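Nitroreductase family protein (Sphingopyxis sp., PDB 7DP1) reduces nitro groups of dinitroaniline herbicides as an FMN- and NADPH-dependent nitroreductase. Local coordinates at the interface of chains A and B. Numbering follows the deposited sequence. Chains: chain A/B, Nitroreductase family protein.

Contact 1 and contact 2 are twin patches of a two-fold dimer interface, with the C-alpha centres of their residues about 28 Å apart. Both set Pro89, Leu92, Trp96 and Arg99 of one chain across from Leu50 of the other, so the arginine-to-carbonyl bond and the leucine packing are repeated. The Trp96 indole is turned over between the copies and is buried by the partner much more in contact 1. Contact 1 also takes in A:Gln51, A:Pro52, A:Gln54, A:Ser143, A:Ile145 and A:Met146; contact 2 adds A:Arg100 beside B:Gly48, and B:Asn49 against A:Arg99. Leu50 directly follows Asn49 of the FMN pocket, so dimer packing may help to hold the flavin site.

Contact 1: the interface of chains A and B. Residues chain A 50-52, 54, 143, 145-146; chain B 89, 92, 96, 99.
B:Trp96, in the helix 94-108, lays its indole among residues of chain A in this dimer interface of the nitroreductase family. From CB outward, the first neighbour is the A:Leu50 methyl CD2, 4.3 Å from B:Trp96 CB. The six-membered ring then points deep into the partner. Its edge at CE3 and CZ3 faces the backbone carbonyl of A:Leu50 nearly in plane, with B:Trp96 CZ3 3.7 Å from A:Leu50 O. B:Trp96 CZ3 also meets the A:Pro52 ring carbon CA at 3.9 Å. At the far corner, B:Trp96 CH2 lies 4.1 Å from A:Gln54 OE1, the oxygen of an amide whose plane is steeply inclined to the indole. One face is capped by A:Met146, whose methyl CE stands 3.4 Å from the centroid of the B:Trp96 six-membered ring in a CH-pi contact. The bend at the methionine chi2 (-49°) turns the sulphur and its methyl toward that face, and the two side chains meet tip to tip.

Beside the indole runs B:Arg99, extended from CG to NE, with one face of its guanidinium turned to the indole rim at CE3. B:Arg99 NH1 donates a hydrogen bond of 2.9 Å to A:Leu50 O, 154° at the hydrogen. The acceptor is close to the guanidinium plane, while the donor is tilted 19° from the carbonyl plane. A:Gln51 O is also near NH1, but the N-H points away from it. The arginine charge probably polarises the A:Leu50 carbonyl, which also has the indole edge against it.

A:Leu50 answers with its branches: CD2 touches the B:Trp96 backbone carbonyl, and the A:Leu50 and B:Leu92 side chains cross obliquely, with their CD1 methyls in contact. Farther along, B:Pro89 CB sits 3.3 Å from A:Ile145 O. A:Ser143 OG accepts a hydrogen bond from A:Ile145 N, tying together the turn that leads to A:Met146.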
loop_
_atom_site.group_PDB
_atom_site.type_symbol
_atom_site.label_atom_id
_atom_site.label_comp_id
_atom_site.label_asym_id
_atom_site.label_seq_id
_atom_site.Cartn_x
_atom_site.Cartn_y
_atom_site.Cartn_z
ATOM N N LEU A 50 3.833 0.349 13.407
ATOM C CA LEU A 50 3.514 -1.045 13.739
ATOM C C LEU A 50 4.197 -2.061 12.828
ATOM O O LEU A 50 4.468 -3.168 13.270
ATOM C CB LEU A 50 2.013 -1.294 13.724
ATOM C CG LEU A 50 1.208 -0.776 14.914
ATOM C CD1 LEU A 50 -0.210 -1.323 14.830
ATOM C CD2 LEU A 50 1.850 -1.151 16.239
ATOM N N GLN A 51 4.468 -1.704 11.569
ATOM C CA GLN A 51 5.068 -2.653 10.631
ATOM C C GLN A 51 4.308 -3.999 10.616
ATOM O O GLN A 51 4.885 -5.042 10.901
ATOM C CB GLN A 51 6.545 -2.913 10.988
ATOM C CG GLN A 51 7.424 -1.652 10.961
ATOM C CD GLN A 51 8.687 -1.816 11.782
ATOM O OE1 GLN A 51 9.672 -2.419 11.333
ATOM N NE2 GLN A 51 8.646 -1.332 13.015
ATOM N N PRO A 52 3.015 -3.968 10.293
ATOM C CA PRO A 52 2.180 -5.165 10.503
ATOM C C PRO A 52 2.408 -6.300 9.492
ATOM O O PRO A 52 1.871 -7.389 9.705
ATOM C CB PRO A 52 0.754 -4.606 10.404
ATOM C CG PRO A 52 0.895 -3.429 9.424
ATOM C CD PRO A 52 2.264 -2.842 9.705
ATOM N N GLN A 54 3.902 -9.449 7.429
ATOM C CA GLN A 54 4.706 -10.661 7.660
ATOM C C GLN A 54 4.738 -11.453 6.371
ATOM O O GLN A 54 3.737 -11.524 5.668
ATOM C CB GLN A 54 4.130 -11.514 8.793
ATOM C CG GLN A 54 4.372 -10.953 10.178
ATOM C CD GLN A 54 3.672 -11.758 11.259
ATOM O OE1 GLN A 54 2.603 -11.383 11.741
ATOM N NE2 GLN A 54 4.262 -12.882 11.624
ATOM N N SER A 143 -1.472 -10.662 11.386
ATOM C CA SER A 143 -2.377 -11.085 12.440
ATOM C C SER A 143 -3.803 -10.675 12.110
ATOM O O SER A 143 -4.016 -9.619 11.520
ATOM C CB SER A 143 -1.974 -10.484 13.782
ATOM O OG SER A 143 -3.000 -10.715 14.731
ATOM N N ILE A 145 -5.877 -9.524 14.082
ATOM C CA ILE A 145 -6.269 -8.333 14.831
ATOM C C ILE A 145 -6.164 -7.092 13.940
ATOM O O ILE A 145 -6.807 -6.079 14.191
ATOM C CB ILE A 145 -5.409 -8.109 16.109
ATOM C CG1 ILE A 145 -3.968 -7.744 15.732
ATOM C CG2 ILE A 145 -5.461 -9.323 17.042
ATOM C CD1 ILE A 145 -3.228 -6.992 16.830
ATOM N N MET A 146 -5.361 -7.177 12.888
ATOM C CA MET A 146 -5.101 -6.000 12.053
ATOM C C MET A 146 -6.366 -5.494 11.335
ATOM O O MET A 146 -7.212 -6.272 10.918
ATOM C CB MET A 146 -4.013 -6.333 11.040
ATOM C CG MET A 146 -2.661 -6.671 11.671
ATOM S SD MET A 146 -2.109 -5.486 12.911
ATOM C CE MET A 146 -0.662 -6.320 13.573
ATOM N N PRO B 89 -5.827 -1.129 16.282
ATOM C CA PRO B 89 -6.656 -2.333 16.339
ATOM C C PRO B 89 -7.189 -2.544 17.734
ATOM O O PRO B 89 -6.442 -2.367 18.692
ATOM C CB PRO B 89 -5.692 -3.456 15.944
ATOM C CG PRO B 89 -4.570 -2.768 15.209
ATOM C CD PRO B 89 -4.450 -1.407 15.838
ATOM N N LEU B 92 -4.976 -4.674 20.258
ATOM C CA LEU B 92 -3.544 -4.465 20.091
ATOM C C LEU B 92 -2.847 -5.055 21.311
ATOM O O LEU B 92 -3.232 -4.740 22.439
ATOM C CB LEU B 92 -3.206 -2.982 19.968
ATOM C CG LEU B 92 -1.761 -2.634 19.606
ATOM C CD1 LEU B 92 -1.417 -3.154 18.211
ATOM C CD2 LEU B 92 -1.564 -1.130 19.661
ATOM N N TRP B 96 3.167 -5.639 20.127
ATOM C CA TRP B 96 3.040 -4.802 18.931
ATOM C C TRP B 96 3.274 -3.330 19.267
ATOM O O TRP B 96 3.946 -2.601 18.539
ATOM C CB TRP B 96 1.675 -4.965 18.259
ATOM C CG TRP B 96 1.479 -6.256 17.552
ATOM C CD1 TRP B 96 0.815 -7.361 18.006
ATOM C CD2 TRP B 96 1.954 -6.577 16.243
ATOM N NE1 TRP B 96 0.847 -8.354 17.050
ATOM C CE2 TRP B 96 1.538 -7.893 15.957
ATOM C CE3 TRP B 96 2.679 -5.869 15.271
ATOM C CZ2 TRP B 96 1.838 -8.523 14.750
ATOM C CZ3 TRP B 96 2.974 -6.495 14.080
ATOM C CH2 TRP B 96 2.554 -7.807 13.827
ATOM N N ARG B 99 6.569 -1.287 19.453
ATOM C CA ARG B 99 7.034 -0.684 18.211
ATOM C C ARG B 99 6.674 0.792 18.157
ATOM O O ARG B 99 7.509 1.628 17.805
ATOM C CB ARG B 99 6.455 -1.425 17.014
ATOM C CG ARG B 99 6.981 -2.850 16.944
ATOM C CD ARG B 99 6.410 -3.625 15.790
ATOM N NE ARG B 99 6.939 -4.986 15.770
ATOM C CZ ARG B 99 6.837 -5.799 14.726
ATOM N NH1 ARG B 99 6.234 -5.385 13.613
ATOM N NH2 ARG B 99 7.357 -7.011 14.779
#

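Contact 2: the interface of chains A and B. Residues chain A 89, 92, 96, 99-100; chain B 48-50.
B:Leu50 holds CG anti to its own carbonyl carbon (chi1 -74°), which, with an extended second torsion, places its methyl branches toward A:Leu92 and A:Pro89. Its backbone carbonyl faces A:Arg99. The arginine, with CG likewise anti to the carbonyl carbon (chi1 -63°), runs out extended to NE and brings its guanidinium up to that oxygen. This is part of the dimer interface typical of the FMN-dependent nitroreductase family, where the start of helix 96-109 in chain A packs on the segment following the 3-10 helix 47-49 of chain B.

A:Arg99 NH1 donates a hydrogen bond of 2.9 Å to B:Leu50 O, bent to 152° at the hydrogen. The acceptor sits tilted from the guanidinium plane, and the donor approaches somewhat off the plane of the carbonyl. B:Leu50 O also faces the in-plane edge of the indole's five-membered ring, 3.5 Å from A:Trp96 CD1. CD1 in turn lies above one face of the A:Arg99 guanidinium, near its rim, and may help to set how that group is turned. The positive charge would be expected to polarise the B:Leu50 carbonyl.

The leucine's two branches divide the apolar work. B:Leu50 CD2 meets the A:Leu92 methyl CD2 tip to tip at 3.7 Å. B:Leu50 CD2 also lies 3.4 Å from the backbone oxygen A:Trp96 O and touches the CB of that residue. B:Leu50 CD1 reaches the ring carbon CD of A:Pro89 at 4.0 Å, again end to end.

Just before the leucine in sequence, backbone atoms of chain B meet arginine hydrocarbon. B:Asn49 O approaches A:Arg99 CB at 3.5 Å, and B:Gly48 CA lies near A:Arg100 CB, 4.1 Å away, in a tight spot whose details are doubtful. The A:Arg100 chain then leads away extended, with A:Leu92 CD2 above one face of its guanidinium toward the rim.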
loop_
_atom_site.group_PDB
_atom_site.type_symbol
_atom_site.label_atom_id
_atom_site.label_comp_id
_atom_site.label_asym_id
_atom_site.label_seq_id
_atom_site.Cartn_x
_atom_site.Cartn_y
_atom_site.Cartn_z
ATOM N N PRO A 89 -14.955 -6.330 -4.163
ATOM C CA PRO A 89 -16.092 -5.911 -3.339
ATOM C C PRO A 89 -17.380 -6.505 -3.907
ATOM O O PRO A 89 -17.600 -6.453 -5.120
ATOM C CB PRO A 89 -16.075 -4.384 -3.452
ATOM C CG PRO A 89 -14.675 -4.040 -3.872
ATOM C CD PRO A 89 -14.205 -5.191 -4.715
ATOM N N LEU A 92 -19.720 -4.727 -6.741
ATOM C CA LEU A 92 -18.860 -3.761 -7.412
ATOM C C LEU A 92 -19.519 -3.132 -8.646
ATOM O O LEU A 92 -19.868 -3.813 -9.612
ATOM C CB LEU A 92 -17.546 -4.438 -7.794
ATOM C CG LEU A 92 -16.410 -3.585 -8.349
ATOM C CD1 LEU A 92 -16.003 -2.528 -7.338
ATOM C CD2 LEU A 92 -15.239 -4.485 -8.725
ATOM N N TRP A 96 -15.546 1.332 -11.440
ATOM C CA TRP A 96 -14.577 0.323 -11.052
ATOM C C TRP A 96 -14.729 -0.972 -11.828
ATOM O O TRP A 96 -13.738 -1.573 -12.237
ATOM C CB TRP A 96 -14.701 0.044 -9.554
ATOM C CG TRP A 96 -14.405 1.247 -8.753
ATOM C CD1 TRP A 96 -13.187 1.817 -8.541
ATOM C CD2 TRP A 96 -15.362 2.071 -8.079
ATOM N NE1 TRP A 96 -13.327 2.944 -7.769
ATOM C CE2 TRP A 96 -14.652 3.118 -7.466
ATOM C CE3 TRP A 96 -16.750 2.016 -7.924
ATOM C CZ2 TRP A 96 -15.282 4.105 -6.708
ATOM C CZ3 TRP A 96 -17.375 2.998 -7.177
ATOM C CH2 TRP A 96 -16.641 4.029 -6.577
ATOM N N ARG A 99 -13.092 -1.100 -15.183
ATOM C CA ARG A 99 -11.634 -1.042 -15.140
ATOM C C ARG A 99 -10.980 -2.425 -15.199
ATOM O O ARG A 99 -10.044 -2.635 -15.973
ATOM C CB ARG A 99 -11.181 -0.299 -13.879
ATOM C CG ARG A 99 -11.644 1.158 -13.841
ATOM C CD ARG A 99 -11.265 1.864 -12.533
ATOM N NE ARG A 99 -11.826 3.219 -12.475
ATOM C CZ ARG A 99 -11.525 4.140 -11.560
ATOM N NH1 ARG A 99 -10.662 3.871 -10.581
ATOM N NH2 ARG A 99 -12.112 5.330 -11.611
ATOM N N ARG A 100 -11.483 -3.375 -14.414
ATOM C CA ARG A 100 -10.870 -4.702 -14.389
ATOM C C ARG A 100 -11.079 -5.518 -15.655
ATOM O O ARG A 100 -10.222 -6.315 -16.035
ATOM C CB ARG A 100 -11.351 -5.508 -13.173
ATOM C CG ARG A 100 -12.838 -5.555 -12.907
ATOM C CD ARG A 100 -13.069 -6.543 -11.759
ATOM N NE ARG A 100 -14.482 -6.789 -11.501
ATOM C CZ ARG A 100 -14.948 -7.806 -10.783
ATOM N NH1 ARG A 100 -14.113 -8.688 -10.254
ATOM N NH2 ARG A 100 -16.255 -7.945 -10.601
ATOM N N GLY B 48 -7.124 -6.175 -9.680
ATOM C CA GLY B 48 -8.067 -6.025 -10.782
ATOM C C GLY B 48 -7.931 -4.678 -11.465
ATOM O O GLY B 48 -8.816 -4.273 -12.218
ATOM N N ASN B 49 -6.830 -3.972 -11.210
ATOM C CA ASN B 49 -6.688 -2.592 -11.717
ATOM C C ASN B 49 -7.878 -1.697 -11.337
ATOM O O ASN B 49 -8.262 -0.802 -12.089
ATOM C CB ASN B 49 -6.513 -2.592 -13.243
ATOM C CG ASN B 49 -5.857 -1.331 -13.759
ATOM O OD1 ASN B 49 -4.958 -0.773 -13.126
ATOM N ND2 ASN B 49 -6.290 -0.881 -14.920
ATOM N N LEU B 50 -8.472 -1.947 -10.175
ATOM C CA LEU B 50 -9.579 -1.110 -9.712
ATOM C C LEU B 50 -9.129 0.338 -9.518
ATOM O O LEU B 50 -9.933 1.258 -9.673
ATOM C CB LEU B 50 -10.157 -1.653 -8.404
ATOM C CG LEU B 50 -11.015 -2.925 -8.503
ATOM C CD1 LEU B 50 -11.682 -3.242 -7.164
ATOM C CD2 LEU B 50 -12.042 -2.795 -9.602
#